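Local atomic coordinates of periplasmic sugar-binding domain protein (Pseudomonas fluorescens Pf-5, PDB entry 3H75), a protein that probably binds a carbohydrate in the periplasm as a two-domain solute-binding protein. Residues M26-A29 with A30-L33; V317-R320 with G321-A324. All blocks are in the same frame, centred on the assembly; numbering follows the deposited sequence.

Interaction 1. Residues M26-A29 with A30-L33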
loop_
_atom_site.group_PDB
_atom_site.type_symbol
_atom_site.label_atom_id
_atom_site.label_comp_id
_atom_site.label_asym_id
_atom_site.label_seq_id
_atom_site.Cartn_x
_atom_site.Cartn_y
_atom_site.Cartn_z
HETATM N N MSE A 26 -1.008 3.052 -12.941
HETATM C CA MSE A 26 -0.318 2.170 -13.875
HETATM C C MSE A 26 -0.753 2.442 -15.308
HETATM O O MSE A 26 0.074 2.464 -16.218
HETATM C CB MSE A 26 -0.610 0.701 -13.564
HETATM C CG MSE A 26 0.038 0.163 -12.310
HETATM SE SE MSE A 26 -0.392 -1.719 -12.065
HETATM C CE MSE A 26 0.738 -2.462 -13.446
ATOM N N GLN A 27 -2.053 2.637 -15.509
ATOM C CA GLN A 27 -2.562 2.888 -16.850
ATOM C C GLN A 27 -1.977 4.175 -17.418
ATOM O O GLN A 27 -1.682 4.256 -18.612
ATOM C CB GLN A 27 -4.090 2.932 -16.838
ATOM C CG GLN A 27 -4.697 1.622 -16.363
ATOM C CD GLN A 27 -6.197 1.571 -16.517
ATOM O OE1 GLN A 27 -6.906 2.503 -16.142
ATOM N NE2 GLN A 27 -6.695 0.466 -17.062
ATOM N N ALA A 28 -1.794 5.175 -16.562
ATOM C CA ALA A 28 -1.211 6.433 -17.006
ATOM C C ALA A 28 0.217 6.140 -17.458
ATOM O O ALA A 28 0.670 6.637 -18.487
ATOM C CB ALA A 28 -1.212 7.447 -15.869
ATOM N N ALA A 29 0.921 5.316 -16.688
ATOM C CA ALA A 29 2.293 4.955 -17.021
ATOM C C ALA A 29 2.346 4.137 -18.307
ATOM O O ALA A 29 3.226 4.348 -19.140
ATOM C CB ALA A 29 2.923 4.171 -15.876
ATOM N N ALA A 30 1.406 3.209 -18.466
ATOM C CA ALA A 30 1.358 2.367 -19.658
ATOM C C ALA A 30 1.160 3.203 -20.918
ATOM O O ALA A 30 1.799 2.955 -21.943
ATOM C CB ALA A 30 0.234 1.337 -19.535
ATOM N N ARG A 31 0.274 4.190 -20.845
ATOM C CA ARG A 31 0.018 5.049 -21.996
ATOM C C ARG A 31 1.247 5.867 -22.371
ATOM O O ARG A 31 1.600 5.975 -23.546
ATOM C CB ARG A 31 -1.153 5.996 -21.712
ATOM C CG ARG A 31 -2.514 5.319 -21.655
ATOM C CD ARG A 31 -3.640 6.347 -21.650
ATOM N NE ARG A 31 -3.677 7.139 -20.422
ATOM C CZ ARG A 31 -4.195 6.715 -19.273
ATOM N NH1 ARG A 31 -4.724 5.502 -19.189
ATOM N NH2 ARG A 31 -4.188 7.506 -18.208
ATOM N N ASP A 32 1.901 6.437 -21.364
ATOM C CA ASP A 32 3.079 7.263 -21.593
ATOM C C ASP A 32 4.291 6.457 -22.055
ATOM O O ASP A 32 5.101 6.945 -22.843
ATOM C CB ASP A 32 3.421 8.039 -20.316
ATOM C CG ASP A 32 4.413 9.162 -20.560
ATOM O OD1 ASP A 32 4.169 9.987 -21.466
ATOM O OD2 ASP A 32 5.431 9.232 -19.842
ATOM N N LEU A 33 4.400 5.219 -21.577
ATOM C CA LEU A 33 5.523 4.347 -21.919
ATOM C C LEU A 33 5.307 3.498 -23.172
ATOM O O LEU A 33 6.224 2.809 -23.625
ATOM C CB LEU A 33 5.841 3.430 -20.735
ATOM C CG LEU A 33 6.310 4.121 -19.452
ATOM C CD1 LEU A 33 6.285 3.135 -18.293
ATOM C CD2 LEU A 33 7.708 4.678 -19.654
HETATM O O HOH W 1 -6.846 5.016 -17.074
#

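Interaction 2. Residues V317-R320 with G321-A324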
loop_
_atom_site.group_PDB
_atom_site.type_symbol
_atom_site.label_atom_id
_atom_site.label_comp_id
_atom_site.label_asym_id
_atom_site.label_seq_id
_atom_site.Cartn_x
_atom_site.Cartn_y
_atom_site.Cartn_z
ATOM N N VAL A 317 2.600 12.961 -14.368
ATOM C CA VAL A 317 3.901 12.326 -14.221
ATOM C C VAL A 317 4.515 12.004 -15.576
ATOM O O VAL A 317 3.862 11.427 -16.443
ATOM C CB VAL A 317 3.788 11.022 -13.402
ATOM C CG1 VAL A 317 5.154 10.382 -13.240
ATOM C CG2 VAL A 317 3.179 11.323 -12.042
ATOM N N ASP A 318 5.774 12.388 -15.754
ATOM C CA ASP A 318 6.473 12.123 -17.004
ATOM C C ASP A 318 7.212 10.800 -16.872
ATOM O O ASP A 318 8.405 10.764 -16.587
ATOM C CB ASP A 318 7.455 13.254 -17.316
ATOM C CG ASP A 318 8.303 12.963 -18.536
ATOM O OD1 ASP A 318 7.775 12.356 -19.494
ATOM O OD2 ASP A 318 9.492 13.351 -18.541
ATOM N N PHE A 319 6.481 9.710 -17.079
ATOM C CA PHE A 319 7.044 8.371 -16.970
ATOM C C PHE A 319 8.168 8.107 -17.967
ATOM O O PHE A 319 9.227 7.609 -17.592
ATOM C CB PHE A 319 5.934 7.334 -17.138
ATOM C CG PHE A 319 4.923 7.348 -16.024
ATOM C CD1 PHE A 319 5.214 6.764 -14.795
ATOM C CD2 PHE A 319 3.685 7.951 -16.202
ATOM C CE1 PHE A 319 4.278 6.781 -13.754
ATOM C CE2 PHE A 319 2.743 7.974 -15.169
ATOM C CZ PHE A 319 3.044 7.385 -13.944
ATOM N N ARG A 320 7.942 8.436 -19.235
ATOM C CA ARG A 320 8.973 8.212 -20.242
ATOM C C ARG A 320 10.254 8.912 -19.801
ATOM O O ARG A 320 11.357 8.432 -20.057
ATOM C CB ARG A 320 8.523 8.738 -21.607
ATOM C CG ARG A 320 9.469 8.376 -22.743
ATOM C CD ARG A 320 8.904 8.787 -24.095
ATOM N NE ARG A 320 7.700 8.038 -24.446
ATOM C CZ ARG A 320 7.675 6.733 -24.705
ATOM N NH1 ARG A 320 8.794 6.018 -24.655
ATOM N NH2 ARG A 320 6.529 6.139 -25.015
ATOM N N GLY A 321 10.098 10.044 -19.117
ATOM C CA GLY A 321 11.250 10.785 -18.637
ATOM C C GLY A 321 11.997 10.072 -17.524
ATOM O O GLY A 321 13.160 10.369 -17.255
ATOM N N LEU A 322 11.330 9.126 -16.870
ATOM C CA LEU A 322 11.948 8.372 -15.788
ATOM C C LEU A 322 12.764 7.207 -16.332
ATOM O O LEU A 322 13.598 6.640 -15.630
ATOM C CB LEU A 322 10.879 7.846 -14.828
ATOM C CG LEU A 322 10.103 8.915 -14.060
ATOM C CD1 LEU A 322 9.033 8.254 -13.209
ATOM C CD2 LEU A 322 11.057 9.713 -13.186
ATOM N N SER A 323 12.514 6.847 -17.585
ATOM C CA SER A 323 13.241 5.751 -18.212
ATOM C C SER A 323 14.732 6.053 -18.238
ATOM O O SER A 323 15.140 7.201 -18.420
ATOM C CB SER A 323 12.743 5.531 -19.640
ATOM O OG SER A 323 13.524 4.546 -20.293
ATOM N N ALA A 324 15.543 5.017 -18.050
ATOM C CA ALA A 324 16.989 5.176 -18.059
ATOM C C ALA A 324 17.506 5.265 -19.492
ATOM O O ALA A 324 18.702 5.444 -19.717
ATOM C CB ALA A 324 17.644 4.006 -17.337
#

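Interaction 1. Residues M26-A29 with A30-L33
The guanidinium of R31 lies flat against the backbone one turn back in the helix. Over one of its faces sit Q27 O, 3.3 Å from NH1, and A28 CA, 3.4 Å from NH2, both toward the rim of the group. The angle at NH1 is too poor for a hydrogen bond to Q27 O, whose proper donor is R31 N at 3.0 Å. What puts the group there is the chain's bend at chi3 (-68°), which folds it back beside the helix instead of letting it run outward. A water then joins the two long side chains: it donates to Q27 OE1 at 2.7 Å and accepts from R31 NH1 at 3.0 Å.

Through the same turn, A30 N donates to M26 O and D32 N to A28 O, the regular i to i+4 pattern. L33 N donates in the same way to A29 O. The CG of L33 lies anti to its own carbonyl carbon (chi1 -63°), so the branch swings back until CG is 3.1 Å from A29 O and CD1 is 4.3 Å from A29 CB. L33 also packs on L270, V271 and H274 of helix 265-277, so an alanine here would probably open a gap between the two helices and leave the A29 methyl without this neighbour. M26, modelled as selenomethionine, and A30 lie on L37 of strand 36-41. Helix 17-33 is the crossover of a beta-alpha-beta unit, linking parallel strands 5-10 and 36-41, as in the alpha/beta fold of periplasmic binding proteins.

Interaction 2. Residues V317-R320 with G321-A324
L322 reaches back over the turn toward V317, D318 and F319. Its CB rests 3.2 Å from F319 O, and CG comes 3.6 Å from D318 O. With CG anti to its own carbonyl carbon (chi1 -65°), the chain points past these two oxygens and brings CD1 to the apolar pair beyond. There CD1 stands 4.4 Å from V317 CG1 and equally far from F319 CD1, meeting the phenyl ring obliquely. V317 CG1 in turn sits over the centre of one face of that ring, so the methyls of V317 and L322 both bear on F319. L322 also touches W268, P334, F335 and L339.

The backbone forms a single short helical turn of 3-10 character, held mainly by i to i+3 bonds. L322 N donates to F319 O at 2.7 Å and S323 N to R320 O, while the bond from G321 N to D318 O is weak, as is a second one from S323 N, to F319 O. In both firmer bonds the donor stands well above the carbonyl plane. D318, at the centre of an inverse gamma turn, leads the chain into this turn.

The carboxylate of D318 folds over G321, with OD2 only 3.1 Å from G321 CA. A beta carbon built on G321 would fall 1.8 Å from D318 OD2 as modelled, closer than two atoms can pack. Farther along the chain, S323 CB lies 3.2 Å from R320 O, and OG is held by D275 of helix 265-277, whose carboxylate also accepts from A324 N.

How the interactions relate
The two contacts meet directly. In interaction 1, D32 lends its carboxylate to the start of the turn in interaction 2: OD2 probably accepts a hydrogen bond from R320 N at 2.7 Å. Beside it F319 lies on the helix, with CD2 3.4 Å from A29 CA, and its ring meets F25 edge-to-face. Interaction 1 is the more buried, a regular i to i+4 helix turn on a sheet, with its charged R31 left at the surface. Interaction 2 is partly buried, in a short, weakly bonded turn laid over helices 17-33 and 265-277. Both pack on helix 265-277: interaction 1 meets it through apolar M26 and L33, interaction 2 through F319 and L322 as well as the polar S323.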